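Local coordinates for protein AcrVIA1 (Listeria seeligeri, PDB 6VRB) that probably inhibits the RNA-guided nuclease Cas13a of the type VI CRISPR system, binding beside bound RNA and a partner protein, at residues 70-74 with 85-91; 10-15 with 30-35; 62-66 with 115-119. All blocks are in the same frame, centred on the assembly; numbering follows the deposited sequence.

Contact 1: residues 70-74 with 85-91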
ATOM      1  N   ARG C  70      21.453  13.472  -0.646  1.00 22.55           N
ATOM      2  CA  ARG C  70      20.343  14.015   0.127  1.00 22.55           C
ATOM      3  C   ARG C  70      20.833  15.295   0.782  1.00 22.55           C
ATOM      4  O   ARG C  70      21.144  15.342   1.970  1.00 22.55           O
ATOM      5  CB  ARG C  70      19.820  13.011   1.143  1.00 22.55           C
ATOM      6  CG  ARG C  70      19.193  11.813   0.497  1.00 22.55           C
ATOM      7  CD  ARG C  70      18.523  10.905   1.488  1.00 22.55           C
ATOM      8  NE  ARG C  70      17.301  11.514   1.988  1.00 22.55           N
ATOM      9  CZ  ARG C  70      16.546  11.006   2.950  1.00 22.55           C
ATOM     10  NH1 ARG C  70      16.882   9.867   3.530  1.00 22.55           N
ATOM     11  NH2 ARG C  70      15.454  11.640   3.337  1.00 22.55           N
ATOM     12  N   CYS C  71      20.845  16.364  -0.011  1.00 18.97           N
ATOM     13  CA  CYS C  71      21.454  17.606   0.437  1.00 18.97           C
ATOM     14  C   CYS C  71      20.985  18.731  -0.468  1.00 18.97           C
ATOM     15  O   CYS C  71      21.189  18.667  -1.680  1.00 18.97           O
ATOM     16  CB  CYS C  71      22.976  17.483   0.410  1.00 18.97           C
ATOM     17  SG  CYS C  71      23.855  18.694   1.381  1.00 18.97           S
ATOM     18  N   HIS C  72      20.347  19.744   0.110  1.00 15.63           N
ATOM     19  CA  HIS C  72      20.072  20.977  -0.604  1.00 15.63           C
ATOM     20  C   HIS C  72      21.061  22.048  -0.141  1.00 15.63           C
ATOM     21  O   HIS C  72      21.525  22.033   0.999  1.00 15.63           O
ATOM     22  CB  HIS C  72      18.642  21.456  -0.343  1.00 15.63           C
ATOM     23  CG  HIS C  72      17.582  20.402  -0.487  1.00 15.63           C
ATOM     24  ND1 HIS C  72      17.222  19.848  -1.693  1.00 15.63           N
ATOM     25  CD2 HIS C  72      16.739  19.870   0.426  1.00 15.63           C
ATOM     26  CE1 HIS C  72      16.239  18.989  -1.513  1.00 15.63           C
ATOM     27  NE2 HIS C  72      15.923  18.987  -0.235  1.00 15.63           N
ATOM     28  N   LEU C  73      21.381  22.993  -1.024  1.00 18.28           N
ATOM     29  CA  LEU C  73      22.430  23.988  -0.760  1.00 18.28           C
ATOM     30  C   LEU C  73      21.944  25.416  -0.975  1.00 18.28           C
ATOM     31  O   LEU C  73      21.966  25.912  -2.101  1.00 18.28           O
ATOM     32  CB  LEU C  73      23.657  23.732  -1.629  1.00 18.28           C
ATOM     33  CG  LEU C  73      24.909  23.076  -1.061  1.00 18.28           C
ATOM     34  CD1 LEU C  73      25.590  24.031  -0.121  1.00 18.28           C
ATOM     35  CD2 LEU C  73      24.594  21.797  -0.351  1.00 18.28           C
ATOM     36  N   LEU C  74      21.615  26.112   0.105  1.00 18.66           N
ATOM     37  CA  LEU C  74      21.160  27.496   0.024  1.00 18.66           C
ATOM     38  C   LEU C  74      22.347  28.438  -0.148  1.00 18.66           C
ATOM     39  O   LEU C  74      23.239  28.467   0.699  1.00 18.66           O
ATOM     40  CB  LEU C  74      20.392  27.843   1.292  1.00 18.66           C
ATOM     41  CG  LEU C  74      19.156  26.989   1.536  1.00 18.66           C
ATOM     42  CD1 LEU C  74      18.607  27.262   2.904  1.00 18.66           C
ATOM     43  CD2 LEU C  74      18.114  27.268   0.481  1.00 18.66           C
ATOM     44  N   GLY C  85      27.533  29.594   0.970  1.00 21.58           N
ATOM     45  CA  GLY C  85      26.487  28.595   1.009  1.00 21.58           C
ATOM     46  C   GLY C  85      26.576  27.640   2.178  1.00 21.58           C
ATOM     47  O   GLY C  85      27.669  27.255   2.594  1.00 21.58           O
ATOM     48  N   ILE C  86      25.432  27.260   2.724  1.00 18.00           N
ATOM     49  CA  ILE C  86      25.361  26.268   3.794  1.00 18.00           C
ATOM     50  C   ILE C  86      24.450  25.149   3.317  1.00 18.00           C
ATOM     51  O   ILE C  86      23.679  25.330   2.360  1.00 18.00           O
ATOM     52  CB  ILE C  86      24.851  26.887   5.116  1.00 18.00           C
ATOM     53  CG1 ILE C  86      23.439  27.416   4.930  1.00 18.00           C
ATOM     54  CG2 ILE C  86      25.773  27.974   5.602  1.00 18.00           C
ATOM     55  CD1 ILE C  86      22.777  27.759   6.205  1.00 18.00           C
ATOM     56  N   PRO C  87      24.523  23.967   3.933  1.00 16.52           N
ATOM     57  CA  PRO C  87      23.487  22.962   3.688  1.00 16.52           C
ATOM     58  C   PRO C  87      22.155  23.412   4.259  1.00 16.52           C
ATOM     59  O   PRO C  87      22.095  24.134   5.253  1.00 16.52           O
ATOM     60  CB  PRO C  87      24.014  21.722   4.414  1.00 16.52           C
ATOM     61  CG  PRO C  87      25.457  21.909   4.460  1.00 16.52           C
ATOM     62  CD  PRO C  87      25.679  23.376   4.628  1.00 16.52           C
ATOM     63  N   ALA C  88      21.075  22.970   3.626  1.00 16.03           N
ATOM     64  CA  ALA C  88      19.744  23.340   4.084  1.00 16.03           C
ATOM     65  C   ALA C  88      19.325  22.609   5.350  1.00 16.03           C
ATOM     66  O   ALA C  88      18.359  23.022   5.989  1.00 16.03           O
ATOM     67  CB  ALA C  88      18.722  23.090   2.982  1.00 16.03           C
ATOM     68  N   SER C  89      20.006  21.533   5.720  1.00 18.08           N
ATOM     69  CA  SER C  89      19.783  20.912   7.014  1.00 18.08           C
ATOM     70  C   SER C  89      20.338  21.743   8.158  1.00 18.08           C
ATOM     71  O   SER C  89      19.789  21.698   9.262  1.00 18.08           O
ATOM     72  CB  SER C  89      20.409  19.519   7.041  1.00 18.08           C
ATOM     73  OG  SER C  89      21.813  19.596   6.905  1.00 18.08           O
ATOM     74  N   VAL C  90      21.406  22.501   7.915  1.00 18.62           N
ATOM     75  CA  VAL C  90      21.908  23.451   8.901  1.00 18.62           C
ATOM     76  C   VAL C  90      20.913  24.589   9.095  1.00 18.62           C
ATOM     77  O   VAL C  90      20.679  25.039  10.220  1.00 18.62           O
ATOM     78  CB  VAL C  90      23.293  23.957   8.462  1.00 18.62           C
ATOM     79  CG1 VAL C  90      23.815  25.037   9.383  1.00 18.62           C
ATOM     80  CG2 VAL C  90      24.265  22.805   8.406  1.00 18.62           C
ATOM     81  N   PHE C  91      20.292  25.046   8.007  1.00 17.15           N
ATOM     82  CA  PHE C  91      19.291  26.108   8.071  1.00 17.15           C
ATOM     83  C   PHE C  91      18.063  25.678   8.864  1.00 17.15           C
ATOM     84  O   PHE C  91      17.516  26.462   9.644  1.00 17.15           O
ATOM     85  CB  PHE C  91      18.906  26.503   6.647  1.00 17.15           C
ATOM     86  CG  PHE C  91      17.904  27.605   6.563  1.00 17.15           C
ATOM     87  CD1 PHE C  91      18.282  28.916   6.735  1.00 17.15           C
ATOM     88  CD2 PHE C  91      16.580  27.327   6.290  1.00 17.15           C
ATOM     89  CE1 PHE C  91      17.359  29.925   6.642  1.00 17.15           C
ATOM     90  CE2 PHE C  91      15.658  28.333   6.207  1.00 17.15           C
ATOM     91  CZ  PHE C  91      16.046  29.631   6.378  1.00 17.15           C
TER
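Paired antiparallel backbones join strand 73-78 to strand 83-87 at the open end of a beta hairpin, and the pairing runs on into the first turn of helix 88-94. Leu74 and Ile86 form a hydrogen-bonded pair: Ile86 N donates to Leu74 O at 3.2 Å, while the return bond from Leu74 N to Ile86 O is weak. Leu73 and Pro87 follow as a non-hydrogen-bonded pair, with Leu73 CD1 beside Ile86 O. One residue further on, Ala88 N donates to His72 O at 2.8 Å. The same step brings His72 CB and Ala88 CB to 3.7 Å, methyl against methylene.

On the face bearing Leu74 and Ile86, the Leu74 methyl CD1 sits over one face of the Phe91 ring, 4.2 Å from its centroid, a CH-pi contact in which the two side chains cross at about a right angle. With CG anti to the backbone N (chi1 -179°), Phe91 carries its ring back toward strand 73-78, where Leu74 CD1 meets it. Tyr118 of helix 115-121 covers both Leu74 and Ala88, Trp54 meets the Phe91 ring edge-to-face, and bound RNA lies beside Ser89 and Val90. With Pro87 at the N-cap, this is a beta hairpin whose second strand turns directly into a helix.

Contact 2: residues 10-15 with 30-35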
ATOM      1  N   VAL C  10       7.349  25.845  13.620  1.00 25.68           N
ATOM      2  CA  VAL C  10       8.670  26.536  13.649  1.00 25.68           C
ATOM      3  C   VAL C  10       8.951  27.054  15.058  1.00 25.68           C
ATOM      4  O   VAL C  10       8.158  27.862  15.567  1.00 25.68           O
ATOM      5  CB  VAL C  10       8.728  27.686  12.625  1.00 25.68           C
ATOM      6  CG1 VAL C  10      10.082  28.377  12.644  1.00 25.68           C
ATOM      7  CG2 VAL C  10       8.389  27.211  11.222  1.00 25.68           C
ATOM      8  N   LYS C  11      10.065  26.609  15.634  1.00 28.70           N
ATOM      9  CA  LYS C  11      10.502  27.084  16.980  1.00 28.70           C
ATOM     10  C   LYS C  11       9.328  27.223  17.959  1.00 28.70           C
ATOM     11  O   LYS C  11       9.257  28.261  18.642  1.00 28.70           O
ATOM     12  CB  LYS C  11      11.522  28.231  16.961  1.00 28.70           C
ATOM     13  CG  LYS C  11      11.264  29.415  16.040  1.00 28.70           C
ATOM     14  CD  LYS C  11      12.433  30.372  16.043  1.00 28.70           C
ATOM     15  CE  LYS C  11      13.755  29.645  16.167  1.00 28.70           C
ATOM     16  NZ  LYS C  11      14.876  30.568  16.461  1.00 28.70           N
ATOM     17  N   GLY C  12       8.447  26.219  18.006  1.00 30.31           N
ATOM     18  CA  GLY C  12       7.317  26.188  18.953  1.00 30.31           C
ATOM     19  C   GLY C  12       6.045  26.851  18.450  1.00 30.31           C
ATOM     20  O   GLY C  12       5.016  26.688  19.127  1.00 30.31           O
ATOM     21  N   LYS C  13       6.076  27.563  17.318  1.00 30.93           N
ATOM     22  CA  LYS C  13       4.829  28.134  16.836  1.00 30.93           C
ATOM     23  C   LYS C  13       4.391  27.439  15.558  1.00 30.93           C
ATOM     24  O   LYS C  13       5.188  27.253  14.638  1.00 30.93           O
ATOM     25  CB  LYS C  13       4.984  29.635  16.585  1.00 30.93           C
ATOM     26  CG  LYS C  13       3.692  30.334  16.225  1.00 30.93           C
ATOM     27  CD  LYS C  13       3.899  31.821  16.053  1.00 30.93           C
ATOM     28  CE  LYS C  13       2.576  32.517  15.825  1.00 30.93           C
ATOM     29  NZ  LYS C  13       1.954  32.099  14.540  1.00 30.93           N
ATOM     30  N   ILE C  14       3.110  27.074  15.502  1.00 31.98           N
ATOM     31  CA  ILE C  14       2.566  26.334  14.328  1.00 31.98           C
ATOM     32  C   ILE C  14       1.957  27.322  13.331  1.00 31.98           C
ATOM     33  O   ILE C  14       1.112  28.136  13.742  1.00 31.98           O
ATOM     34  CB  ILE C  14       1.529  25.287  14.777  1.00 31.98           C
ATOM     35  CG1 ILE C  14       2.153  24.234  15.694  1.00 31.98           C
ATOM     36  CG2 ILE C  14       0.846  24.655  13.575  1.00 31.98           C
ATOM     37  CD1 ILE C  14       2.739  24.800  16.963  1.00 31.98           C
ATOM     38  N   PHE C  15       2.381  27.229  12.069  1.00 33.57           N
ATOM     39  CA  PHE C  15       1.832  28.066  10.975  1.00 33.57           C
ATOM     40  C   PHE C  15       0.961  27.139  10.123  1.00 33.57           C
ATOM     41  O   PHE C  15       1.482  26.118   9.646  1.00 33.57           O
ATOM     42  CB  PHE C  15       2.967  28.684  10.155  1.00 33.57           C
ATOM     43  CG  PHE C  15       3.833  29.656  10.914  1.00 33.57           C
ATOM     44  CD1 PHE C  15       4.856  29.207  11.734  1.00 33.57           C
ATOM     45  CD2 PHE C  15       3.629  31.021  10.808  1.00 33.57           C
ATOM     46  CE1 PHE C  15       5.651  30.102  12.431  1.00 33.57           C
ATOM     47  CE2 PHE C  15       4.426  31.915  11.504  1.00 33.57           C
ATOM     48  CZ  PHE C  15       5.434  31.454  12.315  1.00 33.57           C
ATOM     49  N   PHE C  30       8.697  36.137   9.976  1.00 32.69           N
ATOM     50  CA  PHE C  30       8.951  35.508  11.264  1.00 32.69           C
ATOM     51  C   PHE C  30      10.327  34.859  11.295  1.00 32.69           C
ATOM     52  O   PHE C  30      10.971  34.811  12.348  1.00 32.69           O
ATOM     53  CB  PHE C  30       7.874  34.468  11.563  1.00 32.69           C
ATOM     54  CG  PHE C  30       8.032  33.790  12.896  1.00 32.69           C
ATOM     55  CD1 PHE C  30       7.628  34.418  14.058  1.00 32.69           C
ATOM     56  CD2 PHE C  30       8.589  32.525  12.983  1.00 32.69           C
ATOM     57  CE1 PHE C  30       7.770  33.797  15.279  1.00 32.69           C
ATOM     58  CE2 PHE C  30       8.740  31.905  14.199  1.00 32.69           C
ATOM     59  CZ  PHE C  30       8.327  32.539  15.349  1.00 32.69           C
ATOM     60  N   LEU C  31      10.791  34.345  10.153  1.00 30.79           N
ATOM     61  CA  LEU C  31      12.070  33.648  10.112  1.00 30.79           C
ATOM     62  C   LEU C  31      13.254  34.588  10.227  1.00 30.79           C
ATOM     63  O   LEU C  31      14.292  34.189  10.761  1.00 30.79           O
ATOM     64  CB  LEU C  31      12.190  32.830   8.829  1.00 30.79           C
ATOM     65  CG  LEU C  31      11.272  31.614   8.771  1.00 30.79           C
ATOM     66  CD1 LEU C  31      11.369  30.911   7.443  1.00 30.79           C
ATOM     67  CD2 LEU C  31      11.614  30.673   9.894  1.00 30.79           C
ATOM     68  N   LYS C  32      13.129  35.823   9.754  1.00 34.48           N
ATOM     69  CA  LYS C  32      14.231  36.765   9.843  1.00 34.48           C
ATOM     70  C   LYS C  32      14.288  37.494  11.173  1.00 34.48           C
ATOM     71  O   LYS C  32      15.367  37.933  11.580  1.00 34.48           O
ATOM     72  CB  LYS C  32      14.153  37.774   8.700  1.00 34.48           C
ATOM     73  CG  LYS C  32      14.438  37.131   7.372  1.00 34.48           C
ATOM     74  CD  LYS C  32      14.433  38.125   6.247  1.00 34.48           C
ATOM     75  CE  LYS C  32      14.767  37.438   4.947  1.00 34.48           C
ATOM     76  NZ  LYS C  32      14.808  38.390   3.815  1.00 34.48           N
ATOM     77  N   LYS C  33      13.167  37.621  11.867  1.00 37.80           N
ATOM     78  CA  LYS C  33      13.168  38.149  13.220  1.00 37.80           C
ATOM     79  C   LYS C  33      13.460  37.080  14.256  1.00 37.80           C
ATOM     80  O   LYS C  33      13.659  37.412  15.428  1.00 37.80           O
ATOM     81  CB  LYS C  33      11.826  38.813  13.535  1.00 37.80           C
ATOM     82  CG  LYS C  33      11.444  40.002  12.651  1.00 37.80           C
ATOM     83  CD  LYS C  33      12.239  41.273  12.959  1.00 37.80           C
ATOM     84  CE  LYS C  33      13.348  41.546  11.941  1.00 37.80           C
ATOM     85  NZ  LYS C  33      14.030  42.845  12.198  1.00 37.80           N
ATOM     86  N   ALA C  34      13.489  35.815  13.854  1.00 38.09           N
ATOM     87  CA  ALA C  34      13.765  34.738  14.789  1.00 38.09           C
ATOM     88  C   ALA C  34      15.232  34.755  15.188  1.00 38.09           C
ATOM     89  O   ALA C  34      16.123  34.735  14.338  1.00 38.09           O
ATOM     90  CB  ALA C  34      13.404  33.388  14.175  1.00 38.09           C
ATOM     91  N   GLU C  35      15.473  34.811  16.490  1.00 39.07           N
ATOM     92  CA  GLU C  35      16.820  34.842  17.030  1.00 39.07           C
ATOM     93  C   GLU C  35      17.408  33.441  17.077  1.00 39.07           C
ATOM     94  O   GLU C  35      16.696  32.437  17.023  1.00 39.07           O
ATOM     95  CB  GLU C  35      16.830  35.481  18.422  1.00 39.07           C
ATOM     96  CG  GLU C  35      15.867  34.851  19.421  1.00 39.07           C
ATOM     97  CD  GLU C  35      16.476  33.717  20.229  1.00 39.07           C
ATOM     98  OE1 GLU C  35      17.718  33.654  20.335  1.00 39.07           O
ATOM     99  OE2 GLU C  35      15.705  32.884  20.750  1.00 39.07           O
TER
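Phe30, near the end of helix 21-33, receives Phe15 CZ over one face of its ring, 3.4 Å from Phe30 CD2. The rings are inclined at 59° with centroids 5.1 Å apart, an oblique aromatic pair. Phe30 reaches across because its CG is anti to the backbone N (chi1 -178°), which carries the ring out from the helix toward the turn. Val10 CG1 comes to the ring's edge, near its plane, 4.1 Å from Phe30 CE2, and Lys11 CG and Lys13 CD approach the ring obliquely.

Leu31, the next residue, meets the same Val10 methyl from another direction: Leu31 CD2 lies 3.9 Å from Val10 CG1, the two side chains crossing at about a right angle. In the loop after the helix, Ala34 CB packs on Lys11 CD at 3.7 Å. Glu35 completes the series, its backbone O lying near the Lys11 ammonium at an angle too poor for a hydrogen bond. Lys11 NZ is 4.9 Å from Glu35 OE2, so a weak electrostatic attraction is possible though the charged atoms do not touch.

Lys11 lies in a type I' turn from Val10 to Lys13, closed by Lys13 N bonding to Val10 O at 2.7 Å, and a bend at chi3 (36°) takes its chain past Ala34 toward Glu35. The chemistry implies an apolar junction of hairpin and helix, with aliphatic and aromatic groups packed together and the Lys11 and Glu35 charges at the more exposed margin.

Contact 3: residues 62-66 with 115-119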
ATOM      1  N   VAL C  62      19.777  31.748  -3.399  1.00 23.89           N
ATOM      2  CA  VAL C  62      19.762  30.735  -4.450  1.00 23.89           C
ATOM      3  C   VAL C  62      19.554  29.380  -3.794  1.00 23.89           C
ATOM      4  O   VAL C  62      20.244  29.052  -2.826  1.00 23.89           O
ATOM      5  CB  VAL C  62      21.068  30.749  -5.270  1.00 23.89           C
ATOM      6  CG1 VAL C  62      21.104  29.608  -6.264  1.00 23.89           C
ATOM      7  CG2 VAL C  62      21.233  32.070  -5.986  1.00 23.89           C
ATOM      8  N   PHE C  63      18.616  28.588  -4.322  1.00 18.54           N
ATOM      9  CA  PHE C  63      18.222  27.352  -3.651  1.00 18.54           C
ATOM     10  C   PHE C  63      19.051  26.134  -4.062  1.00 18.54           C
ATOM     11  O   PHE C  63      19.473  25.391  -3.175  1.00 18.54           O
ATOM     12  CB  PHE C  63      16.713  27.123  -3.836  1.00 18.54           C
ATOM     13  CG  PHE C  63      16.214  25.773  -3.375  1.00 18.54           C
ATOM     14  CD1 PHE C  63      16.527  25.271  -2.125  1.00 18.54           C
ATOM     15  CD2 PHE C  63      15.289  25.087  -4.135  1.00 18.54           C
ATOM     16  CE1 PHE C  63      16.064  24.045  -1.726  1.00 18.54           C
ATOM     17  CE2 PHE C  63      14.788  23.881  -3.712  1.00 18.54           C
ATOM     18  CZ  PHE C  63      15.171  23.364  -2.506  1.00 18.54           C
ATOM     19  N   TRP C  64      19.281  25.909  -5.360  1.00 21.27           N
ATOM     20  CA  TRP C  64      20.069  24.786  -5.891  1.00 21.27           C
ATOM     21  C   TRP C  64      19.547  23.447  -5.393  1.00 21.27           C
ATOM     22  O   TRP C  64      20.204  22.835  -4.550  1.00 21.27           O
ATOM     23  CB  TRP C  64      21.559  24.838  -5.532  1.00 21.27           C
ATOM     24  CG  TRP C  64      22.406  24.051  -6.507  1.00 21.27           C
ATOM     25  CD1 TRP C  64      22.432  22.700  -6.681  1.00 21.27           C
ATOM     26  CD2 TRP C  64      23.456  24.567  -7.323  1.00 21.27           C
ATOM     27  NE1 TRP C  64      23.349  22.355  -7.632  1.00 21.27           N
ATOM     28  CE2 TRP C  64      24.009  23.485  -8.026  1.00 21.27           C
ATOM     29  CE3 TRP C  64      23.966  25.843  -7.546  1.00 21.27           C
ATOM     30  CZ2 TRP C  64      25.042  23.640  -8.936  1.00 21.27           C
ATOM     31  CZ3 TRP C  64      24.989  25.993  -8.456  1.00 21.27           C
ATOM     32  CH2 TRP C  64      25.518  24.896  -9.137  1.00 21.27           C
ATOM     33  N   LYS C  65      18.376  23.026  -5.868  1.00 20.45           N
ATOM     34  CA  LYS C  65      17.529  22.019  -5.234  1.00 20.45           C
ATOM     35  C   LYS C  65      18.194  20.729  -4.770  1.00 20.45           C
ATOM     36  O   LYS C  65      18.277  20.503  -3.566  1.00 20.45           O
ATOM     37  CB  LYS C  65      16.379  21.672  -6.167  1.00 20.45           C
ATOM     38  CG  LYS C  65      15.411  20.694  -5.568  1.00 20.45           C
ATOM     39  CD  LYS C  65      14.165  20.617  -6.394  1.00 20.45           C
ATOM     40  CE  LYS C  65      13.196  19.625  -5.813  1.00 20.45           C
ATOM     41  NZ  LYS C  65      11.938  19.583  -6.590  1.00 20.45           N
ATOM     42  N   ASN C  66      18.729  19.904  -5.659  1.00 18.32           N
ATOM     43  CA  ASN C  66      19.142  18.570  -5.229  1.00 18.32           C
ATOM     44  C   ASN C  66      20.628  18.339  -5.456  1.00 18.32           C
ATOM     45  O   ASN C  66      21.018  17.332  -6.047  1.00 18.32           O
ATOM     46  CB  ASN C  66      18.290  17.520  -5.929  1.00 18.32           C
ATOM     47  CG  ASN C  66      18.129  16.279  -5.109  1.00 18.32           C
ATOM     48  OD1 ASN C  66      18.731  16.145  -4.049  1.00 18.32           O
ATOM     49  ND2 ASN C  66      17.266  15.384  -5.557  1.00 18.32           N
ATOM     50  N   CYS C 115      10.816  21.836   0.031  1.00 23.36           N
ATOM     51  CA  CYS C 115      11.096  22.492  -1.238  1.00 23.36           C
ATOM     52  C   CYS C 115      10.056  23.550  -1.571  1.00 23.36           C
ATOM     53  O   CYS C 115      10.329  24.465  -2.351  1.00 23.36           O
ATOM     54  CB  CYS C 115      11.169  21.450  -2.345  1.00 23.36           C
ATOM     55  SG  CYS C 115      12.547  20.325  -2.169  1.00 23.36           S
ATOM     56  N   ASN C 116       8.865  23.441  -0.988  1.00 25.58           N
ATOM     57  CA  ASN C 116       7.850  24.466  -1.158  1.00 25.58           C
ATOM     58  C   ASN C 116       8.195  25.724  -0.382  1.00 25.58           C
ATOM     59  O   ASN C 116       7.957  26.836  -0.867  1.00 25.58           O
ATOM     60  CB  ASN C 116       6.507  23.917  -0.706  1.00 25.58           C
ATOM     61  CG  ASN C 116       6.023  22.795  -1.582  1.00 25.58           C
ATOM     62  OD1 ASN C 116       6.185  22.833  -2.798  1.00 25.58           O
ATOM     63  ND2 ASN C 116       5.412  21.789  -0.971  1.00 25.58           N
ATOM     64  N   LEU C 117       8.745  25.566   0.825  1.00 23.74           N
ATOM     65  CA  LEU C 117       9.212  26.705   1.605  1.00 23.74           C
ATOM     66  C   LEU C 117      10.389  27.393   0.932  1.00 23.74           C
ATOM     67  O   LEU C 117      10.451  28.624   0.868  1.00 23.74           O
ATOM     68  CB  LEU C 117       9.588  26.246   3.009  1.00 23.74           C
ATOM     69  CG  LEU C 117      10.187  27.324   3.912  1.00 23.74           C
ATOM     70  CD1 LEU C 117       9.202  28.441   4.128  1.00 23.74           C
ATOM     71  CD2 LEU C 117      10.631  26.740   5.236  1.00 23.74           C
ATOM     72  N   TYR C 118      11.322  26.612   0.403  1.00 20.76           N
ATOM     73  CA  TYR C 118      12.547  27.171  -0.144  1.00 20.76           C
ATOM     74  C   TYR C 118      12.357  27.827  -1.501  1.00 20.76           C
ATOM     75  O   TYR C 118      13.178  28.667  -1.874  1.00 20.76           O
ATOM     76  CB  TYR C 118      13.596  26.080  -0.221  1.00 20.76           C
ATOM     77  CG  TYR C 118      14.151  25.703   1.122  1.00 20.76           C
ATOM     78  CD1 TYR C 118      14.140  26.605   2.174  1.00 20.76           C
ATOM     79  CD2 TYR C 118      14.628  24.430   1.360  1.00 20.76           C
ATOM     80  CE1 TYR C 118      14.631  26.264   3.395  1.00 20.76           C
ATOM     81  CE2 TYR C 118      15.120  24.084   2.584  1.00 20.76           C
ATOM     82  CZ  TYR C 118      15.114  24.996   3.593  1.00 20.76           C
ATOM     83  OH  TYR C 118      15.606  24.638   4.809  1.00 20.76           O
ATOM     84  N   GLU C 119      11.306  27.485  -2.235  1.00 26.61           N
ATOM     85  CA  GLU C 119      10.980  28.196  -3.461  1.00 26.61           C
ATOM     86  C   GLU C 119      10.125  29.425  -3.217  1.00 26.61           C
ATOM     87  O   GLU C 119       9.797  30.132  -4.171  1.00 26.61           O
ATOM     88  CB  GLU C 119      10.282  27.261  -4.445  1.00 26.61           C
ATOM     89  CG  GLU C 119      11.211  26.239  -5.052  1.00 26.61           C
ATOM     90  CD  GLU C 119      10.493  25.251  -5.935  1.00 26.61           C
ATOM     91  OE1 GLU C 119       9.250  25.306  -5.992  1.00 26.61           O
ATOM     92  OE2 GLU C 119      11.173  24.410  -6.559  1.00 26.61           O
TER
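Cys115 O accepts the helical hydrogen bond from Glu119 N at 3.2 Å, and this turn of helix 115-121 directs Cys115 and Tyr118 toward the loop 62-66, while Glu119 reaches it with the outer part of its chain. Phe63 is the residue the helix packs on, and the pairing includes a Cys sulfur-aromatic contact. The loop follows strand 59-62 and runs beside strand 124-126, to which Phe63 and Lys65 are tied through backbone bonds with Val124 and Val126.

Tyr118 CB lies over one face of the Phe63 ring, 3.7 Å from its centroid, as a CH-pi contact. Lys65 CA covers the opposite face, so the ring is held between the helix and its own loop. With CG anti to the backbone N (chi1 171°), Phe63 extends its ring across to the helix. The Tyr118 and Phe63 side chains cross at about a right angle, and their ring planes are inclined at 48°, an oblique pair; Tyr118 continues toward Leu74 and Ala88.

Cys115 SG takes the edge of the ring, near its plane, at 82° from the normal and 4.0 Å from Phe63 CZ. The sulfur also meets Lys65 CE at 3.8 Å, because the lysine chain is extended and runs out past the ring toward the helix. This path leaves Lys65 NZ 4.9 Å from Glu119 OE2; the two may attract weakly, though the charged atoms do not touch. Lower on the same glutamate, the methylene CG approaches the ring obliquely, 4.3 Å from Phe63 CD2.

How the contacts relate
From the N terminus, contact 2 comes first: it closes a loop of 14 residues by folding the opening hairpin, 8-15, onto the end of helix 21-33. Contact 3 then spans a much longer excursion, from the loop after strand 59-62 to helix 115-121, and contact 1 is nested inside it, closing hairpin 73-87 and joining it to the start of helix 88-94. Contacts 1 and 3 touch, among other places where the Tyr118 hydroxyl packs near Ala88 and Phe91 and where Leu73 lies against Trp64, so sheet, helix 88-94 and helix 115-121 form one buried region. Contact 2 touches neither, although its nearest atoms come within about 5 Å of both.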